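Local coordinates for protein putative dihydrodipicolinate synthase (Thermus thermophilus, PDB 2PCQ) that is of unestablished function but belongs to the dihydrodipicolinate synthetase family of closed eight-stranded TIM-barrel proteins, at residues I2-P7 / A196-P201; E29-G34 / A200-R205. All coordinates share one frame; numbering follows the deposited sequence.

Contact 1. Residues I2-P7 / A196-P201; sequences ILPPIP and AANLAP
Ile2 holds its CG2 anti to the backbone N, with CG1 beside that N (chi1 -62°), and Asn198 keeps CG beside its own N and anti to the carbonyl carbon (chi1 -77°); the two settings bring Ile2 CG2 onto Ala197 and Asn198 CG up to Pro4. Ala197 CB touches two apolar carbons, lying 3.9 Å from Ile2 CG2 and 4.0 Å from Pro4 CB. Pro4 CB also touches Asn198 CG, the amide carbon, at 3.8 Å. Beyond Pro4, the Asn198 side chain crosses that of Pro5 obliquely and that of Ile6 at about a right angle, and it meets Pro7 tip to tip. The turn that presents Ala197 and Asn198 is drawn in by the Ala196 carbonyl: Ala196 O accepts from both Leu199 N (3.1 Å) and Ala200 N (3.0 Å). All the touching residues are buried. Residues 2-7 lie on the first barrel strand, bonded through Leu3 to Gly192 of the last one, while residues 196-201 lead from that last strand into helix 201-212. Helix 18-28 covers Ile6 and Asn198 through Leu28, Pro7 packs on helix 216-247, and Ile2 rests on Tyr204 and Leu208 of helix 201-212.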
loop_
_atom_site.group_PDB
_atom_site.type_symbol
_atom_site.label_atom_id
_atom_site.label_comp_id
_atom_site.label_asym_id
_atom_site.label_seq_id
_atom_site.Cartn_x
_atom_site.Cartn_y
_atom_site.Cartn_z
ATOM N N ILE A 2 10.397 19.692 24.408
ATOM C CA ILE A 2 9.940 18.324 24.599
ATOM C C ILE A 2 8.553 18.403 25.218
ATOM O O ILE A 2 8.387 18.951 26.311
ATOM C CB ILE A 2 10.859 17.540 25.575
ATOM C CG1 ILE A 2 12.286 17.438 25.012
ATOM C CG2 ILE A 2 10.273 16.152 25.841
ATOM C CD1 ILE A 2 12.361 16.692 23.677
ATOM N N LEU A 3 7.563 17.880 24.506
ATOM C CA LEU A 3 6.192 17.880 25.000
ATOM C C LEU A 3 5.598 16.490 24.886
ATOM O O LEU A 3 5.798 15.797 23.896
ATOM C CB LEU A 3 5.303 18.845 24.207
ATOM C CG LEU A 3 5.602 20.340 24.269
ATOM C CD1 LEU A 3 6.733 20.691 23.311
ATOM C CD2 LEU A 3 4.344 21.105 23.904
ATOM N N PRO A 4 4.867 16.051 25.917
ATOM C CA PRO A 4 4.289 14.717 25.805
ATOM C C PRO A 4 2.808 14.773 25.439
ATOM O O PRO A 4 2.095 15.692 25.841
ATOM C CB PRO A 4 4.490 14.152 27.199
ATOM C CG PRO A 4 4.165 15.355 28.054
ATOM C CD PRO A 4 4.894 16.491 27.327
ATOM N N PRO A 5 2.340 13.810 24.633
ATOM C CA PRO A 5 0.925 13.787 24.263
ATOM C C PRO A 5 0.282 12.984 25.398
ATOM O O PRO A 5 0.272 11.752 25.369
ATOM C CB PRO A 5 0.928 13.031 22.935
ATOM C CG PRO A 5 2.058 12.062 23.109
ATOM C CD PRO A 5 3.131 12.921 23.761
ATOM N N ILE A 6 -0.229 13.673 26.413
ATOM C CA ILE A 6 -0.815 12.963 27.541
ATOM C C ILE A 6 -2.085 12.197 27.196
ATOM O O ILE A 6 -2.941 12.674 26.451
ATOM C CB ILE A 6 -1.113 13.906 28.736
ATOM C CG1 ILE A 6 -2.206 14.910 28.373
ATOM C CG2 ILE A 6 0.162 14.632 29.152
ATOM C CD1 ILE A 6 -2.711 15.696 29.569
ATOM N N PRO A 7 -2.212 10.974 27.726
ATOM C CA PRO A 7 -3.407 10.182 27.445
ATOM C C PRO A 7 -4.598 10.747 28.202
ATOM O O PRO A 7 -4.430 11.529 29.139
ATOM C CB PRO A 7 -3.015 8.785 27.924
ATOM C CG PRO A 7 -2.087 9.070 29.057
ATOM C CD PRO A 7 -1.236 10.200 28.514
ATOM N N ALA A 196 6.661 8.761 24.249
ATOM C CA ALA A 196 7.694 8.237 25.135
ATOM C C ALA A 196 8.123 9.269 26.176
ATOM O O ALA A 196 8.707 8.918 27.200
ATOM C CB ALA A 196 8.901 7.774 24.322
ATOM N N ALA A 197 7.830 10.541 25.913
ATOM C CA ALA A 197 8.179 11.606 26.846
ATOM C C ALA A 197 7.247 11.581 28.057
ATOM O O ALA A 197 7.459 12.315 29.023
ATOM C CB ALA A 197 8.119 12.965 26.159
ATOM N N ASN A 198 6.205 10.753 27.995
ATOM C CA ASN A 198 5.285 10.606 29.123
ATOM C C ASN A 198 6.001 9.744 30.167
ATOM O O ASN A 198 5.684 9.793 31.355
ATOM C CB ASN A 198 4.008 9.851 28.728
ATOM C CG ASN A 198 3.028 10.696 27.941
ATOM O OD1 ASN A 198 2.881 10.530 26.730
ATOM N ND2 ASN A 198 2.345 11.597 28.626
ATOM N N LEU A 199 6.958 8.944 29.705
ATOM C CA LEU A 199 7.686 8.028 30.577
ATOM C C LEU A 199 9.092 8.474 30.956
ATOM O O LEU A 199 9.488 8.358 32.118
ATOM C CB LEU A 199 7.751 6.645 29.921
ATOM C CG LEU A 199 6.416 6.051 29.446
ATOM C CD1 LEU A 199 6.667 4.726 28.740
ATOM C CD2 LEU A 199 5.477 5.859 30.626
ATOM N N ALA A 200 9.851 8.967 29.984
ATOM C CA ALA A 200 11.215 9.417 30.246
ATOM C C ALA A 200 11.439 10.823 29.694
ATOM O O ALA A 200 12.333 11.043 28.879
ATOM C CB ALA A 200 12.213 8.443 29.620
ATOM N N PRO A 201 10.630 11.797 30.140
ATOM C CA PRO A 201 10.758 13.182 29.671
ATOM C C PRO A 201 12.149 13.797 29.820
ATOM O O PRO A 201 12.601 14.536 28.944
ATOM C CB PRO A 201 9.694 13.928 30.479
ATOM C CG PRO A 201 9.567 13.097 31.738
ATOM C CD PRO A 201 9.606 11.690 31.195
#

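Contact 2. Residues E29-G34 / A200-R205; sequences EPLVDG and APRAYR
Leu31 and Pro201 have the nearest CA atoms of the two segments, 6.3 Å apart. Residues 29-31 form a short 3-10 segment, in which Val32 N bonds to Glu29 O (3.2 Å), whereas Ala200 is the N-cap of a helix whose first turn begins at Pro201. A water joins the two segments, donating to Leu31 O at 2.8 Å and to Pro201 O at 2.9 Å; Pro201 O also accepts from Arg205 N within the helix, so this carbonyl serves both the helix and the bridge. Beside this bridge the Pro201 ring makes the apolar part of the contact. Leu31 CB packs on Pro201 CG at 3.8 Å, with Leu31 CD1 also near that ring carbon, and Val32 CG1 presses on Pro201 CB at 3.5 Å; both side chains cross the ring obliquely. One turn further along the helix, Arg205 sends CG anti to its backbone N (chi1 172°), and its chain, bent at the next two torsions, carries NH1 to Asp33 OD2 at 2.9 Å. This is a salt bridge whose hydrogen bond is weak, the N-H...O angle being 122°. The carboxylate oxygen lies at the guanidinium edge, yet the two planes are 74° apart. Arg205 NH2 has a second salt-bridge partner in Asp209. The arrangement is that of a TIM barrel's outer layer: the loop between helix 18-28 and strand 36-37 meets the N-terminal turn of helix 201-212, which follows the last strand, beside the first strand and near where the barrel closes.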
loop_
_atom_site.group_PDB
_atom_site.type_symbol
_atom_site.label_atom_id
_atom_site.label_comp_id
_atom_site.label_asym_id
_atom_site.label_seq_id
_atom_site.Cartn_x
_atom_site.Cartn_y
_atom_site.Cartn_z
ATOM N N GLU A 29 3.514 17.720 33.681
ATOM C CA GLU A 29 3.865 19.064 33.231
ATOM C C GLU A 29 5.169 19.658 33.769
ATOM O O GLU A 29 5.902 20.314 33.026
ATOM C CB GLU A 29 2.704 20.031 33.509
ATOM C CG GLU A 29 2.909 21.414 32.900
ATOM C CD GLU A 29 1.685 22.302 33.020
ATOM O OE1 GLU A 29 1.201 22.503 34.154
ATOM O OE2 GLU A 29 1.210 22.803 31.978
ATOM N N PRO A 30 5.480 19.446 35.060
ATOM C CA PRO A 30 6.724 20.002 35.612
ATOM C C PRO A 30 7.989 19.452 34.953
ATOM O O PRO A 30 9.026 20.118 34.908
ATOM C CB PRO A 30 6.648 19.616 37.088
ATOM C CG PRO A 30 5.172 19.619 37.354
ATOM C CD PRO A 30 4.638 18.895 36.137
ATOM N N LEU A 31 7.888 18.234 34.439
ATOM C CA LEU A 31 9.019 17.561 33.811
ATOM C C LEU A 31 9.238 17.901 32.343
ATOM O O LEU A 31 10.254 17.508 31.764
ATOM C CB LEU A 31 8.840 16.049 33.952
ATOM C CG LEU A 31 8.828 15.510 35.385
ATOM C CD1 LEU A 31 8.246 14.107 35.419
ATOM C CD2 LEU A 31 10.250 15.521 35.928
ATOM N N VAL A 32 8.303 18.637 31.748
ATOM C CA VAL A 32 8.388 18.986 30.331
ATOM C C VAL A 32 8.172 20.471 30.039
ATOM O O VAL A 32 7.813 21.242 30.924
ATOM C CB VAL A 32 7.350 18.170 29.520
ATOM C CG1 VAL A 32 7.681 16.684 29.596
ATOM C CG2 VAL A 32 5.948 18.414 30.082
ATOM N N ASP A 33 8.384 20.861 28.785
ATOM C CA ASP A 33 8.219 22.253 28.372
ATOM C C ASP A 33 6.757 22.659 28.222
ATOM O O ASP A 33 6.424 23.843 28.273
ATOM C CB ASP A 33 8.951 22.492 27.051
ATOM C CG ASP A 33 10.454 22.390 27.195
ATOM O OD1 ASP A 33 11.049 23.299 27.810
ATOM O OD2 ASP A 33 11.037 21.400 26.705
ATOM N N GLY A 34 5.893 21.670 28.026
ATOM C CA GLY A 34 4.479 21.939 27.864
ATOM C C GLY A 34 3.751 20.642 27.582
ATOM O O GLY A 34 4.378 19.595 27.439
ATOM N N ALA A 200 9.851 8.967 29.984
ATOM C CA ALA A 200 11.215 9.417 30.246
ATOM C C ALA A 200 11.439 10.823 29.694
ATOM O O ALA A 200 12.333 11.043 28.879
ATOM C CB ALA A 200 12.213 8.443 29.620
ATOM N N PRO A 201 10.630 11.797 30.140
ATOM C CA PRO A 201 10.758 13.182 29.671
ATOM C C PRO A 201 12.149 13.797 29.820
ATOM O O PRO A 201 12.601 14.536 28.944
ATOM C CB PRO A 201 9.694 13.928 30.479
ATOM C CG PRO A 201 9.567 13.097 31.738
ATOM C CD PRO A 201 9.606 11.690 31.195
ATOM N N ARG A 202 12.830 13.498 30.923
ATOM C CA ARG A 202 14.165 14.043 31.143
ATOM C C ARG A 202 15.193 13.455 30.179
ATOM O O ARG A 202 16.149 14.126 29.804
ATOM C CB ARG A 202 14.609 13.817 32.601
ATOM C CG ARG A 202 13.890 14.728 33.608
ATOM C CD ARG A 202 14.316 14.476 35.063
ATOM N NE ARG A 202 14.027 13.107 35.480
ATOM C CZ ARG A 202 14.910 12.114 35.461
ATOM N NH1 ARG A 202 16.156 12.331 35.057
ATOM N NH2 ARG A 202 14.538 10.893 35.822
ATOM N N ALA A 203 14.989 12.211 29.757
ATOM C CA ALA A 203 15.929 11.573 28.840
ATOM C C ALA A 203 15.889 12.214 27.455
ATOM O O ALA A 203 16.931 12.518 26.873
ATOM C CB ALA A 203 15.635 10.086 28.738
ATOM N N TYR A 204 14.687 12.420 26.925
ATOM C CA TYR A 204 14.559 13.032 25.608
ATOM C C TYR A 204 15.043 14.477 25.641
ATOM O O TYR A 204 15.568 14.985 24.655
ATOM C CB TYR A 204 13.110 12.922 25.122
ATOM C CG TYR A 204 12.785 11.510 24.677
ATOM C CD1 TYR A 204 13.256 11.020 23.456
ATOM C CD2 TYR A 204 12.095 10.633 25.515
ATOM C CE1 TYR A 204 13.052 9.691 23.083
ATOM C CE2 TYR A 204 11.889 9.301 25.153
ATOM C CZ TYR A 204 12.373 8.839 23.937
ATOM O OH TYR A 204 12.185 7.526 23.581
ATOM N N ARG A 205 14.881 15.129 26.788
ATOM C CA ARG A 205 15.342 16.507 26.958
ATOM C C ARG A 205 16.875 16.514 26.894
ATOM O O ARG A 205 17.488 17.373 26.255
ATOM C CB ARG A 205 14.890 17.044 28.320
ATOM C CG ARG A 205 15.476 18.399 28.687
ATOM C CD ARG A 205 14.742 19.509 27.958
ATOM N NE ARG A 205 15.592 20.235 27.030
ATOM C CZ ARG A 205 15.168 21.229 26.256
ATOM N NH1 ARG A 205 13.898 21.614 26.299
ATOM N NH2 ARG A 205 16.018 21.844 25.445
HETATM O O HOH W 1 11.429 17.190 29.279
#

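Contact 1 lies where the first and last strands close the barrel, and contact 2 beside it on the outside; they share Ala200 and Pro201, with centres about 7 Å apart. Contact 1 is the deeper, its centre about 8 Å from the centre of the chain, and wholly buried; it sets the opening strand against the loop that leaves the last strand, by alanine, isoleucine and proline carbons together with the side chain of Asn198. Contact 2, with its centre about 13 Å from that of the chain, is partly buried and adds a water bridge and a salt bridge to its apolar patch. Asp33 OD2, engaged by Arg205, also has Ile2 N at 2.9 Å, probably hydrogen-bonded, which would tie the strand to the outer layer.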